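Local coordinates for hypothetical protein (PDB 4QRL) that is of unknown function but folds as a small lipocalin-like beta barrel, the calycin architecture that in relatives often binds small hydrophobic ligands, at residues G11-R16 against E95-S100; I43-L46 against G50-T53. All coordinates share one frame; numbering follows the deposited sequence.

Contact 1 (G11-R16 against E95-S100); sequences GKWQLR and EDLSYS
One end of the lipocalin-like barrel is where W13, on the first strand (11-19), meets the turn that leads from strand 89-97 into strand 101-106. The six-membered ring of the indole points its outer edge at two backbone carbonyls of this turn. S98 O lies in the ring plane, 3.4 Å from W13 CH2, and S100 O sits near that plane, 3.5 Å from W13 CZ3. Y99 O, also hydrogen-bonded to K115 NZ, comes in obliquely, 3.8 Å from W13 CH2. On the next edge atom, W13 CZ2 touches L97 CD1 at 4.0 Å, the two side chains crossing at about a right angle. With CG anti to its own carbonyl carbon (chi1 -67°), W13 carries the ring across to the turn, while NE1 is hydrogen-bonded to L9 O. The ring also touches F35, L102 and F113. Cutting W13 back to an alanine is likely to open a gap against the turn carbonyls and to leave L97 CD1 without its aromatic neighbour and L9 O without its indole donor. Within the turn S98 OG accepts a hydrogen bond from S101 N and a weak one from S100 N (3.5 Å). Because carbonyls face ring C-H groups, the attraction is probably weakly electrostatic, the slightly positive C-H edge against partly negative oxygens.

Contact 2 (I43-L46 against G50-T53); sequences ICLL and GLTT
I43 and L51 meet on one face of a two-stranded antiparallel ladder, I43 CG2 lying 3.6 Å from L51 CG. That methyl is anti to the backbone N of I43, which turns it over the branch of L51, and both L51 methyls lie close to it as well. On the same face I43 also runs alongside T53, the two side chains pointing the same way. Between the strands the backbone is gripped by a reciprocal pair of bonds at C44 and T52: C44 N to T52 O is 2.8 Å and nearly straight at 170°, and T52 N to C44 O is 2.9 Å, its donor in the carbonyl plane. I43 CA adds a C-H contact to T52 O. C44 turns its side chain to the other face of the ladder, where it touches Y82 of helix 79-82. L46, also against Y82, sets CD1 3.5 Å from T52 OG1 in one of the two conformers of T52. Packing is close here too: a beta carbon at G50 would probably crowd L46 CD1.

The looser side is that of L45 and L51, both exposed, whose nearest methyls, L45 CD2 and L51 CD1, stand 4.1 Å apart. Water enters at the turn. The last bond, L46 N to G50 O, reaches its acceptor 31° out of the carbonyl plane. A water donates to the same G50 O at 2.6 Å and to L46 O, so G50 O takes two hydrogens and the water ties the strand ends together. G50 N is held by D48 OD1 of the intervening turn. Antiparallel pairing of consecutive strands across a short turn makes this a beta hairpin, here joining strands 39-45 and 51-61, neighbours in the up-and-down calycin barrel.

Both contacts lie toward the surface of the same closed barrel, with centres about 19 Å apart, but they join it differently. Contact 2 pairs strands adjacent in sequence and in the sheet, and three backbone hydrogen bonds cross it, whereas none crosses contact 1. Contact 1 brings together segments 79 residues apart whose strands are not sheet neighbours; strands 101-106 and 109-115 stand between them, so an aromatic side chain has to bridge the distance. Its one buried residue is W13, whereas contact 2 buries C44 and leaves L45 and L51 exposed. Strand 25-36 lies between strands 11-19 and 39-45, yet K12 CE packs on I43 CD1 at 3.8 Å, directly linking the two regions.

Contact 1 (G11-R16 against E95-S100)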
ATOM      1  N   GLY A  11       3.844   9.965   6.493  1.00 25.38           N
ATOM      2  CA  GLY A  11       2.464  10.067   6.960  1.00 24.72           C
ATOM      3  C   GLY A  11       1.536   8.980   6.471  1.00 25.33           C
ATOM      4  O   GLY A  11       1.975   7.942   5.970  1.00 22.62           O
ATOM      5  N   LYS A  12       0.216   9.269   6.540  1.00 23.34           N
ATOM      6  CA  LYS A  12      -0.838   8.324   6.220  1.00 21.53           C
ATOM      7  C   LYS A  12      -1.475   8.671   4.903  1.00 23.68           C
ATOM      8  O   LYS A  12      -1.670   9.847   4.588  1.00 23.28           O
ATOM      9  CB  LYS A  12      -1.878   8.291   7.356  1.00 24.50           C
ATOM     10  CG  LYS A  12      -2.907   7.162   7.187  1.00 28.07           C
ATOM     11  CD  LYS A  12      -3.888   7.150   8.368  1.00 41.90           C
ATOM     12  CE  LYS A  12      -3.573   6.080   9.372  1.00 43.19           C
ATOM     13  NZ  LYS A  12      -2.318   6.347  10.113  1.00 44.80           N
ATOM     14  N   TRP A  13      -1.814   7.635   4.169  1.00 20.73           N
ATOM     15  CA  TRP A  13      -2.338   7.718   2.828  1.00 20.51           C
ATOM     16  C   TRP A  13      -3.552   6.848   2.647  1.00 23.07           C
ATOM     17  O   TRP A  13      -3.497   5.644   2.941  1.00 23.34           O
ATOM     18  CB  TRP A  13      -1.238   7.234   1.860  1.00 19.10           C
ATOM     19  CG  TRP A  13      -0.042   8.117   1.780  1.00 20.41           C
ATOM     20  CD1 TRP A  13       1.152   7.948   2.417  1.00 23.56           C
ATOM     21  CD2 TRP A  13       0.131   9.216   0.880  1.00 21.19           C
ATOM     22  NE1 TRP A  13       2.023   8.963   2.065  1.00 24.36           N
ATOM     23  CE2 TRP A  13       1.416   9.759   1.118  1.00 24.93           C
ATOM     24  CE3 TRP A  13      -0.707   9.844  -0.058  1.00 22.37           C
ATOM     25  CZ2 TRP A  13       1.909  10.843   0.386  1.00 24.20           C
ATOM     26  CZ3 TRP A  13      -0.257  11.003  -0.694  1.00 23.52           C
ATOM     27  CH2 TRP A  13       1.031  11.493  -0.467  1.00 24.09           C
ATOM     28  N   GLN A  14      -4.637   7.436   2.155  1.00 19.34           N
ATOM     29  CA  GLN A  14      -5.837   6.634   1.871  1.00 19.31           C
ATOM     30  C   GLN A  14      -5.732   6.087   0.471  1.00 23.34           C
ATOM     31  O   GLN A  14      -5.603   6.868  -0.462  1.00 22.64           O
ATOM     32  CB  GLN A  14      -7.113   7.483   1.993  1.00 21.34           C
ATOM     33  CG  GLN A  14      -8.371   6.663   1.611  1.00 26.23           C
ATOM     34  CD  GLN A  14      -9.649   7.444   1.630  1.00 37.34           C
ATOM     35  OE1 GLN A  14      -9.676   8.633   1.333  1.00 30.67           O
ATOM     36  NE2 GLN A  14     -10.753   6.767   1.936  1.00 34.97           N
ATOM     37  N   LEU A  15      -5.822   4.752   0.315  1.00 19.44           N
ATOM     38  CA  LEU A  15      -5.809   4.149  -1.021  0.50 18.94           C
ATOM     39  C   LEU A  15      -7.226   4.331  -1.571  1.00 24.64           C
ATOM     40  O   LEU A  15      -8.182   3.736  -1.068  1.00 26.20           O
ATOM     41  CB  LEU A  15      -5.369   2.667  -0.977  0.50 18.16           C
ATOM     42  CG  LEU A  15      -4.755   2.069  -2.280  0.50 20.48           C
ATOM     43  CD1 LEU A  15      -4.030   0.745  -1.985  0.50 19.59           C
ATOM     44  CD2 LEU A  15      -5.819   1.815  -3.344  0.50 20.01           C
ATOM     45  N   ARG A  16      -7.361   5.237  -2.522  1.00 21.82           N
ATOM     46  CA  ARG A  16      -8.651   5.615  -3.100  1.00 22.54           C
ATOM     47  C   ARG A  16      -9.124   4.718  -4.199  1.00 26.19           C
ATOM     48  O   ARG A  16     -10.339   4.592  -4.421  1.00 26.79           O
ATOM     49  CB  ARG A  16      -8.539   7.038  -3.716  1.00 23.71           C
ATOM     50  CG  ARG A  16      -8.291   8.136  -2.733  1.00 35.29           C
ATOM     51  CD  ARG A  16      -8.199   9.441  -3.490  1.00 36.12           C
ATOM     52  NE  ARG A  16      -9.487   9.862  -4.032  1.00 46.18           N
ATOM     53  CZ  ARG A  16      -9.705  11.043  -4.600  1.00 63.04           C
ATOM     54  NH1 ARG A  16      -8.722  11.931  -4.706  1.00 55.00           N
ATOM     55  NH2 ARG A  16     -10.906  11.345  -5.070  1.00 46.80           N
ATOM     56  N   GLU A  95       5.052   6.500  -9.579  1.00 26.62           N
ATOM     57  CA  GLU A  95       4.651   7.256 -10.771  1.00 27.72           C
ATOM     58  C   GLU A  95       4.407   8.699 -10.423  1.00 31.35           C
ATOM     59  O   GLU A  95       4.582   9.598 -11.258  1.00 31.10           O
ATOM     60  CB  GLU A  95       3.395   6.628 -11.396  1.00 29.25           C
ATOM     61  CG  GLU A  95       3.670   5.276 -12.048  1.00 32.94           C
ATOM     62  CD  GLU A  95       2.606   4.810 -13.018  1.00 39.61           C
ATOM     63  OE1 GLU A  95       1.457   5.297 -12.945  1.00 42.35           O
ATOM     64  OE2 GLU A  95       2.924   3.930 -13.844  1.00 33.44           O
ATOM     65  N   ASP A  96       3.959   8.935  -9.183  1.00 27.46           N
ATOM     66  CA  ASP A  96       3.692  10.290  -8.721  1.00 28.03           C
ATOM     67  C   ASP A  96       3.821  10.381  -7.246  1.00 29.41           C
ATOM     68  O   ASP A  96       3.350   9.493  -6.524  1.00 28.45           O
ATOM     69  CB  ASP A  96       2.274  10.770  -9.114  1.00 30.01           C
ATOM     70  CG  ASP A  96       1.962  12.170  -8.609  1.00 37.80           C
ATOM     71  OD1 ASP A  96       2.539  13.138  -9.147  1.00 41.84           O
ATOM     72  OD2 ASP A  96       1.177  12.293  -7.647  1.00 38.99           O
ATOM     73  N   LEU A  97       4.478  11.454  -6.792  1.00 27.24           N
ATOM     74  CA  LEU A  97       4.561  11.769  -5.386  1.00 26.16           C
ATOM     75  C   LEU A  97       4.600  13.269  -5.198  1.00 30.78           C
ATOM     76  O   LEU A  97       5.483  13.944  -5.719  1.00 30.80           O
ATOM     77  CB  LEU A  97       5.736  11.097  -4.653  1.00 26.13           C
ATOM     78  CG  LEU A  97       6.001  11.555  -3.194  1.00 29.10           C
ATOM     79  CD1 LEU A  97       4.875  11.137  -2.248  1.00 27.77           C
ATOM     80  CD2 LEU A  97       7.357  11.046  -2.690  1.00 32.87           C
ATOM     81  N   SER A  98       3.650  13.769  -4.417  1.00 26.00           N
ATOM     82  CA  SER A  98       3.604  15.158  -3.955  1.00 25.61           C
ATOM     83  C   SER A  98       3.136  15.063  -2.518  1.00 26.80           C
ATOM     84  O   SER A  98       2.788  13.967  -2.075  1.00 27.20           O
ATOM     85  CB  SER A  98       2.687  16.014  -4.836  1.00 26.57           C
ATOM     86  OG  SER A  98       1.316  15.694  -4.657  1.00 30.21           O
ATOM     87  N   TYR A  99       3.066  16.160  -1.812  1.00 24.86           N
ATOM     88  CA  TYR A  99       2.572  16.151  -0.430  1.00 24.45           C
ATOM     89  C   TYR A  99       1.127  15.601  -0.307  1.00 29.74           C
ATOM     90  O   TYR A  99       0.770  15.083   0.744  1.00 31.50           O
ATOM     91  CB  TYR A  99       2.611  17.579   0.134  1.00 27.16           C
ATOM     92  CG  TYR A  99       2.453  17.619   1.633  1.00 28.27           C
ATOM     93  CD1 TYR A  99       3.424  17.073   2.471  1.00 29.88           C
ATOM     94  CD2 TYR A  99       1.336  18.208   2.221  1.00 28.90           C
ATOM     95  CE1 TYR A  99       3.287  17.110   3.857  1.00 33.95           C
ATOM     96  CE2 TYR A  99       1.200  18.272   3.611  1.00 29.88           C
ATOM     97  CZ  TYR A  99       2.165  17.693   4.423  1.00 39.15           C
ATOM     98  OH  TYR A  99       2.042  17.749   5.790  1.00 39.37           O
ATOM     99  N   SER A 100       0.289  15.730  -1.353  1.00 26.16           N
ATOM    100  CA  SER A 100      -1.099  15.275  -1.229  1.00 24.83           C
ATOM    101  C   SER A 100      -1.455  14.069  -2.113  1.00 26.67           C
ATOM    102  O   SER A 100      -2.500  13.462  -1.900  1.00 23.84           O
ATOM    103  CB  SER A 100      -2.037  16.441  -1.533  1.00 29.56           C
ATOM    104  OG  SER A 100      -1.759  16.919  -2.834  1.00 36.91           O
TER

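Contact 2 (I43-L46 against G50-T53)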
ATOM      1  N   ILE A  43      -3.483  -0.053   7.566  1.00 23.12           N
ATOM      2  CA  ILE A  43      -4.699  -0.265   8.330  1.00 23.60           C
ATOM      3  C   ILE A  43      -5.767  -0.631   7.322  1.00 26.42           C
ATOM      4  O   ILE A  43      -5.982   0.100   6.358  1.00 24.08           O
ATOM      5  CB  ILE A  43      -5.097   0.982   9.172  1.00 27.08           C
ATOM      6  CG1 ILE A  43      -4.096   1.281  10.302  1.00 28.47           C
ATOM      7  CG2 ILE A  43      -6.529   0.854   9.703  1.00 27.65           C
ATOM      8  CD1 ILE A  43      -4.227   2.723  10.918  1.00 30.73           C
ATOM      9  N   CYS A  44      -6.429  -1.756   7.556  1.00 25.04           N
ATOM     10  CA  CYS A  44      -7.506  -2.229   6.715  1.00 25.96           C
ATOM     11  C   CYS A  44      -8.777  -2.354   7.543  1.00 28.92           C
ATOM     12  O   CYS A  44      -8.792  -3.050   8.562  1.00 28.30           O
ATOM     13  CB  CYS A  44      -7.118  -3.545   6.067  1.00 27.18           C
ATOM     14  SG  CYS A  44      -5.608  -3.433   5.088  1.00 30.35           S
ATOM     15  N   LEU A  45      -9.830  -1.659   7.104  1.00 27.19           N
ATOM     16  CA  LEU A  45     -11.128  -1.618   7.769  1.00 28.93           C
ATOM     17  C   LEU A  45     -11.998  -2.740   7.244  1.00 37.40           C
ATOM     18  O   LEU A  45     -12.352  -2.768   6.063  1.00 35.77           O
ATOM     19  CB  LEU A  45     -11.807  -0.244   7.590  1.00 29.22           C
ATOM     20  CG  LEU A  45     -10.990   0.977   8.041  1.00 35.03           C
ATOM     21  CD1 LEU A  45     -11.703   2.263   7.655  1.00 36.20           C
ATOM     22  CD2 LEU A  45     -10.731   0.955   9.550  1.00 38.81           C
ATOM     23  N   LEU A  46     -12.306  -3.697   8.124  1.00 35.99           N
ATOM     24  CA  LEU A  46     -13.102  -4.854   7.751  1.00 37.15           C
ATOM     25  C   LEU A  46     -14.592  -4.494   7.702  1.00 40.57           C
ATOM     26  O   LEU A  46     -15.063  -3.597   8.418  1.00 36.60           O
ATOM     27  CB  LEU A  46     -12.844  -6.013   8.741  1.00 38.32           C
ATOM     28  CG  LEU A  46     -11.385  -6.469   8.941  1.00 43.33           C
ATOM     29  CD1 LEU A  46     -11.252  -7.402  10.138  1.00 44.35           C
ATOM     30  CD2 LEU A  46     -10.827  -7.144   7.704  1.00 46.19           C
ATOM     31  N   GLY A  50     -14.238  -4.085  12.277  1.00 42.59           N
ATOM     32  CA  GLY A  50     -12.906  -4.358  12.792  1.00 40.91           C
ATOM     33  C   GLY A  50     -11.794  -3.619  12.070  1.00 40.42           C
ATOM     34  O   GLY A  50     -11.948  -3.146  10.936  1.00 38.59           O
ATOM     35  N   LEU A  51     -10.655  -3.532  12.736  1.00 35.87           N
ATOM     36  CA  LEU A  51      -9.469  -2.868  12.220  1.00 34.48           C
ATOM     37  C   LEU A  51      -8.302  -3.854  12.250  1.00 36.85           C
ATOM     38  O   LEU A  51      -7.858  -4.252  13.337  1.00 37.16           O
ATOM     39  CB  LEU A  51      -9.175  -1.601  13.065  1.00 34.93           C
ATOM     40  CG  LEU A  51      -8.146  -0.619  12.532  1.00 39.27           C
ATOM     41  CD1 LEU A  51      -8.458   0.795  12.972  1.00 39.52           C
ATOM     42  CD2 LEU A  51      -6.732  -0.970  12.998  1.00 41.86           C
ATOM     43  N   THR A  52      -7.801  -4.232  11.056  1.00 28.53           N
ATOM     44  CA  THR A  52      -6.665  -5.140  10.916  0.50 27.78           C
ATOM     45  C   THR A  52      -5.461  -4.312  10.472  1.00 29.60           C
ATOM     46  O   THR A  52      -5.590  -3.484   9.563  1.00 29.04           O
ATOM     47  CB  THR A  52      -7.020  -6.286   9.951  0.50 34.26           C
ATOM     48  OG1 THR A  52      -7.768  -7.258  10.673  0.50 31.68           O
ATOM     49  CG2 THR A  52      -5.798  -6.967   9.358  0.50 36.18           C
ATOM     50  N   THR A  53      -4.312  -4.488  11.127  1.00 24.12           N
ATOM     51  CA  THR A  53      -3.116  -3.736  10.747  1.00 23.61           C
ATOM     52  C   THR A  53      -2.020  -4.708  10.341  1.00 27.69           C
ATOM     53  O   THR A  53      -1.773  -5.716  11.026  1.00 26.17           O
ATOM     54  CB  THR A  53      -2.634  -2.790  11.866  1.00 31.76           C
ATOM     55  OG1 THR A  53      -3.741  -2.058  12.396  1.00 32.77           O
ATOM     56  CG2 THR A  53      -1.530  -1.810  11.396  1.00 29.44           C
TER
HETATM   57  O   HOH W   1     -13.848  -1.529  10.047  1.00 43.09           O